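Local coordinates for protein caspase-3 (Porites astreoides, PDB 6WI4) that probably cleaves proteins after aspartate residues as a caspase-family cysteine protease involved in coral apoptosis, at residues R11-I16 with T75-Y80; T153-Y158 with V215-S220. All coordinates share one frame; numbering follows the deposited sequence.

Contact 1 of 2, residues R11-I16 with T75-Y80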
# COMPACT_ATOMS: atom_id res chain seq x y z
N ARG A 11 2.62 -1.91 17.72
CA ARG A 11 3.71 -2.37 16.87
C ARG A 11 4.42 -1.22 16.17
O ARG A 11 5.61 -1.32 15.86
CB ARG A 11 3.18 -3.34 15.82
CG ARG A 11 2.54 -4.59 16.35
CD ARG A 11 3.59 -5.61 16.81
NE ARG A 11 2.99 -6.94 16.80
CZ ARG A 11 2.56 -7.60 17.87
NH1 ARG A 11 2.01 -8.80 17.74
NH2 ARG A 11 2.70 -7.07 19.08
N GLY A 12 3.72 -0.14 15.91
CA GLY A 12 4.26 0.96 15.15
C GLY A 12 3.13 1.82 14.63
O GLY A 12 1.97 1.60 14.95
N ILE A 13 3.51 2.79 13.83
CA ILE A 13 2.55 3.69 13.20
C ILE A 13 2.20 3.14 11.83
O ILE A 13 3.06 2.60 11.12
CB ILE A 13 3.13 5.11 13.09
CG1 ILE A 13 3.44 5.66 14.49
CG2 ILE A 13 2.16 6.05 12.35
CD1 ILE A 13 4.35 6.86 14.46
N ALA A 14 0.92 3.26 11.46
CA ALA A 14 0.45 2.90 10.13
C ALA A 14 -0.26 4.10 9.53
O ALA A 14 -1.30 4.53 10.04
CB ALA A 14 -0.49 1.69 10.18
N VAL A 15 0.30 4.64 8.47
CA VAL A 15 -0.27 5.80 7.77
C VAL A 15 -1.16 5.33 6.63
O VAL A 15 -0.78 4.43 5.86
CB VAL A 15 0.85 6.71 7.23
CG1 VAL A 15 0.26 7.82 6.37
CG2 VAL A 15 1.69 7.26 8.38
N ILE A 16 -2.33 5.94 6.49
CA ILE A 16 -3.20 5.77 5.33
C ILE A 16 -3.46 7.14 4.73
O ILE A 16 -4.03 8.01 5.40
CB ILE A 16 -4.54 5.11 5.69
CG1 ILE A 16 -4.30 3.74 6.32
CG2 ILE A 16 -5.43 5.00 4.45
CD1 ILE A 16 -5.58 3.18 6.95
N THR A 75 10.09 10.89 13.57
CA THR A 75 9.52 10.22 14.73
C THR A 75 10.56 9.30 15.36
O THR A 75 11.39 8.70 14.66
CB THR A 75 8.28 9.42 14.30
OG1 THR A 75 7.20 10.32 14.02
CG2 THR A 75 7.84 8.44 15.38
N ASN A 76 10.54 9.22 16.69
CA ASN A 76 11.34 8.24 17.43
C ASN A 76 10.64 6.89 17.36
O ASN A 76 9.61 6.68 18.01
CB ASN A 76 11.53 8.68 18.88
CG ASN A 76 12.12 7.59 19.74
OD1 ASN A 76 12.90 6.77 19.25
ND2 ASN A 76 11.77 7.56 21.03
N HIS A 77 11.19 5.98 16.56
CA HIS A 77 10.59 4.66 16.39
C HIS A 77 11.20 3.62 17.33
O HIS A 77 10.87 2.43 17.21
CB HIS A 77 10.72 4.21 14.93
CG HIS A 77 9.93 5.04 13.97
ND1 HIS A 77 8.61 4.78 13.65
CD2 HIS A 77 10.29 6.12 13.24
CE1 HIS A 77 8.20 5.67 12.77
NE2 HIS A 77 9.19 6.49 12.50
N THR A 78 12.06 4.02 18.26
CA THR A 78 12.58 3.08 19.25
C THR A 78 11.50 2.28 19.98
O THR A 78 11.71 1.08 20.20
CB THR A 78 13.48 3.83 20.24
OG1 THR A 78 14.53 4.49 19.52
CG2 THR A 78 14.08 2.88 21.28
N PRO A 79 10.34 2.85 20.37
CA PRO A 79 9.33 2.01 21.04
C PRO A 79 8.58 1.07 20.10
O PRO A 79 7.74 0.30 20.58
CB PRO A 79 8.38 3.04 21.66
CG PRO A 79 8.58 4.27 20.89
CD PRO A 79 10.00 4.28 20.44
N TYR A 80 8.88 1.08 18.81
CA TYR A 80 8.11 0.33 17.82
C TYR A 80 8.96 -0.77 17.20
O TYR A 80 10.19 -0.72 17.21
CB TYR A 80 7.60 1.26 16.71
CG TYR A 80 6.72 2.38 17.21
CD1 TYR A 80 5.67 2.13 18.08
CD2 TYR A 80 6.94 3.68 16.79
CE1 TYR A 80 4.85 3.17 18.53
CE2 TYR A 80 6.13 4.72 17.24
CZ TYR A 80 5.10 4.46 18.10
OH TYR A 80 4.31 5.50 18.53
O HOH W 1 6.34 3.00 13.32
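Tyr80 lays its ring against the backbone of Gly12 and the side chain of Ile13, a worked example of an aromatic group packing beside a strand. Gly12 CA sits 3.5 Å from Tyr80 CD1; Gly12 C lies over one face of the ring, displaced toward the rim, and Pro79 CG over the centre of the opposite face. Ile13 meets the far part of the ring obliquely, CD1 to Tyr80 CE2 at 3.9 Å. An extended chi2 of 164° carries Ile13 CD1 outward, where it meets Thr75 CG2 tip to tip at 3.9 Å. That same methyl of Thr75 rests over the centre of the His77 ring, 3.7 Å above its plane.

In the caspase fold, an alpha/beta sandwich, this joins strand 13-18 and the residues leading into it to the loop that runs from helix 62-73 to strand 83-88.

Polar linkage across the two segments is indirect. One water accepts from Ile13 N at 2.9 Å and lies in the plane of the imidazole, 2.9 Å from His77 ND1. His77 NE2 is bonded to Met72 O, so both ring nitrogens have a polar partner. Within the loop, a type I turn is closed by Tyr80 N bonding to His77 O.

Contact 2 of 2, residues T153-Y158 with V215-S220; sequences TVPGYY and VSSVVS
Ser217 sets its OG between its own backbone N and carbonyl carbon (chi1 59°), which turns the hydroxyl toward Thr153 O, while Thr153 places OG1 anti to its backbone N and so turns its own hydroxyl back toward Tyr158. The setting is one side of the caspase sheet: strand 217-220 is antiparallel to its neighbour and outermost within this chain, and Thr153 belongs to the loop that leaves the adjacent strand 147-151. Past the backbone bonding of Ser217 with Tyr151, a side-chain hydroxyl makes the next link between the segments.

That bond runs from Ser217 OG to Thr153 O at 2.7 Å. Its donor lies in the plane of the carbonyl, nearly in line with it, the C=O...OG angle being 159°. Two residues earlier, Val215 O receives a CA-H...O contact from Thr153 CA at 3.1 Å. The same oxygen has Val154 CG2 beside it at 3.4 Å. Val154 and Val215 then lie side by side and point the same way, with Val154 CG2 and Val215 CG1 3.9 Å apart, a small apolar patch beside the hydrogen bond.

The backbone N of Thr153 donates to Gln131 OE1. Beyond it, Val154 to Tyr157 form a type II turn with Gly156 at a positive phi, and Gly156 and Tyr157 together face Gln131 as a G1 beta bulge. Just after the turn, Tyr158 packs on an apolar side chain of the bound peptide, consistent with the S2 pocket of related caspases. Across the base of this loop Thr153 OG1 donates to Tyr158 O at 3.0 Å, approaching from above the carbonyl plane.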
# COMPACT_ATOMS: atom_id res chain seq x y z
N THR A 153 -0.72 -3.58 -8.80
CA THR A 153 -0.69 -4.05 -10.19
C THR A 153 0.77 -4.24 -10.60
O THR A 153 1.65 -4.43 -9.76
CB THR A 153 -1.52 -3.10 -11.09
OG1 THR A 153 -1.69 -3.72 -12.38
CG2 THR A 153 -0.89 -1.72 -11.26
N VAL A 154 1.01 -4.27 -11.91
CA VAL A 154 2.32 -4.54 -12.50
C VAL A 154 2.80 -3.27 -13.18
O VAL A 154 1.97 -2.51 -13.71
CB VAL A 154 2.23 -5.72 -13.48
CG1 VAL A 154 3.48 -5.83 -14.37
CG2 VAL A 154 1.96 -7.00 -12.74
N PRO A 155 4.10 -2.95 -13.16
CA PRO A 155 4.57 -1.74 -13.84
C PRO A 155 4.09 -1.68 -15.28
O PRO A 155 4.20 -2.65 -16.04
CB PRO A 155 6.09 -1.87 -13.75
CG PRO A 155 6.30 -2.59 -12.47
CD PRO A 155 5.18 -3.60 -12.39
N GLY A 156 3.52 -0.52 -15.64
CA GLY A 156 3.02 -0.26 -16.96
C GLY A 156 1.52 -0.38 -17.11
O GLY A 156 0.98 -0.05 -18.18
N TYR A 157 0.81 -0.81 -16.07
CA TYR A 157 -0.58 -1.20 -16.21
C TYR A 157 -1.49 -0.40 -15.29
O TYR A 157 -1.08 0.05 -14.21
CB TYR A 157 -0.74 -2.68 -15.90
CG TYR A 157 -0.11 -3.61 -16.91
CD1 TYR A 157 -0.84 -4.05 -18.00
CD2 TYR A 157 1.19 -4.06 -16.76
CE1 TYR A 157 -0.29 -4.93 -18.93
CE2 TYR A 157 1.76 -4.93 -17.68
CZ TYR A 157 1.01 -5.36 -18.75
OH TYR A 157 1.55 -6.22 -19.68
N TYR A 158 -2.74 -0.27 -15.72
CA TYR A 158 -3.81 0.21 -14.85
C TYR A 158 -4.00 -0.73 -13.66
O TYR A 158 -3.63 -1.91 -13.68
CB TYR A 158 -5.13 0.25 -15.62
CG TYR A 158 -5.27 1.30 -16.69
CD1 TYR A 158 -5.13 2.65 -16.40
CD2 TYR A 158 -5.60 0.94 -18.00
CE1 TYR A 158 -5.30 3.62 -17.39
CE2 TYR A 158 -5.78 1.89 -18.98
CZ TYR A 158 -5.62 3.23 -18.67
OH TYR A 158 -5.79 4.18 -19.66
N VAL A 215 -2.81 -8.36 -12.06
CA VAL A 215 -1.84 -9.15 -11.32
C VAL A 215 -1.18 -8.19 -10.35
O VAL A 215 -0.77 -7.10 -10.77
CB VAL A 215 -0.78 -9.76 -12.26
CG1 VAL A 215 0.37 -10.36 -11.51
CG2 VAL A 215 -1.43 -10.79 -13.19
N SER A 216 -1.11 -8.54 -9.07
CA SER A 216 -0.42 -7.67 -8.12
C SER A 216 1.03 -8.12 -7.99
O SER A 216 1.40 -9.22 -8.40
CB SER A 216 -1.12 -7.65 -6.76
OG SER A 216 -1.26 -8.95 -6.20
N SER A 217 1.87 -7.23 -7.45
CA SER A 217 3.29 -7.53 -7.40
C SER A 217 3.87 -7.05 -6.08
O SER A 217 3.45 -6.03 -5.54
CB SER A 217 4.03 -6.88 -8.58
OG SER A 217 3.89 -5.47 -8.60
N VAL A 218 4.84 -7.80 -5.56
CA VAL A 218 5.51 -7.41 -4.33
C VAL A 218 6.99 -7.26 -4.62
O VAL A 218 7.59 -8.10 -5.31
CB VAL A 218 5.25 -8.42 -3.19
CG1 VAL A 218 5.62 -9.85 -3.55
CG2 VAL A 218 6.00 -7.98 -1.94
N VAL A 219 7.58 -6.16 -4.15
CA VAL A 219 9.02 -5.92 -4.23
C VAL A 219 9.55 -6.06 -2.82
O VAL A 219 9.22 -5.26 -1.94
CB VAL A 219 9.34 -4.53 -4.80
CG1 VAL A 219 10.86 -4.35 -4.87
CG2 VAL A 219 8.71 -4.32 -6.19
N SER A 220 10.39 -7.07 -2.57
CA SER A 220 10.81 -7.37 -1.21
C SER A 220 12.31 -7.18 -1.05
O SER A 220 13.11 -7.79 -1.77
CB SER A 220 10.44 -8.79 -0.80
OG SER A 220 10.98 -9.05 0.49

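In the fold
Both contacts reach the same six-stranded sheet, yet they lie on opposite sides of the chain's centre, their own centres 26 Å apart and their nearest atoms about 16 Å apart. Contact 1 is buried and packs a helix-to-strand loop on an inner parallel strand; contact 2 is partly buried and involves the antiparallel strand outermost within this chain. The chemistry differs with the place. Contact 1 is made by apolar packing around aromatic rings and a single bridging water, with no direct hydrogen bond across it. Contact 2 relies on a direct hydroxyl-to-carbonyl bond. It alone of the two reaches the bound peptide, whereas contact 1 is structural packing.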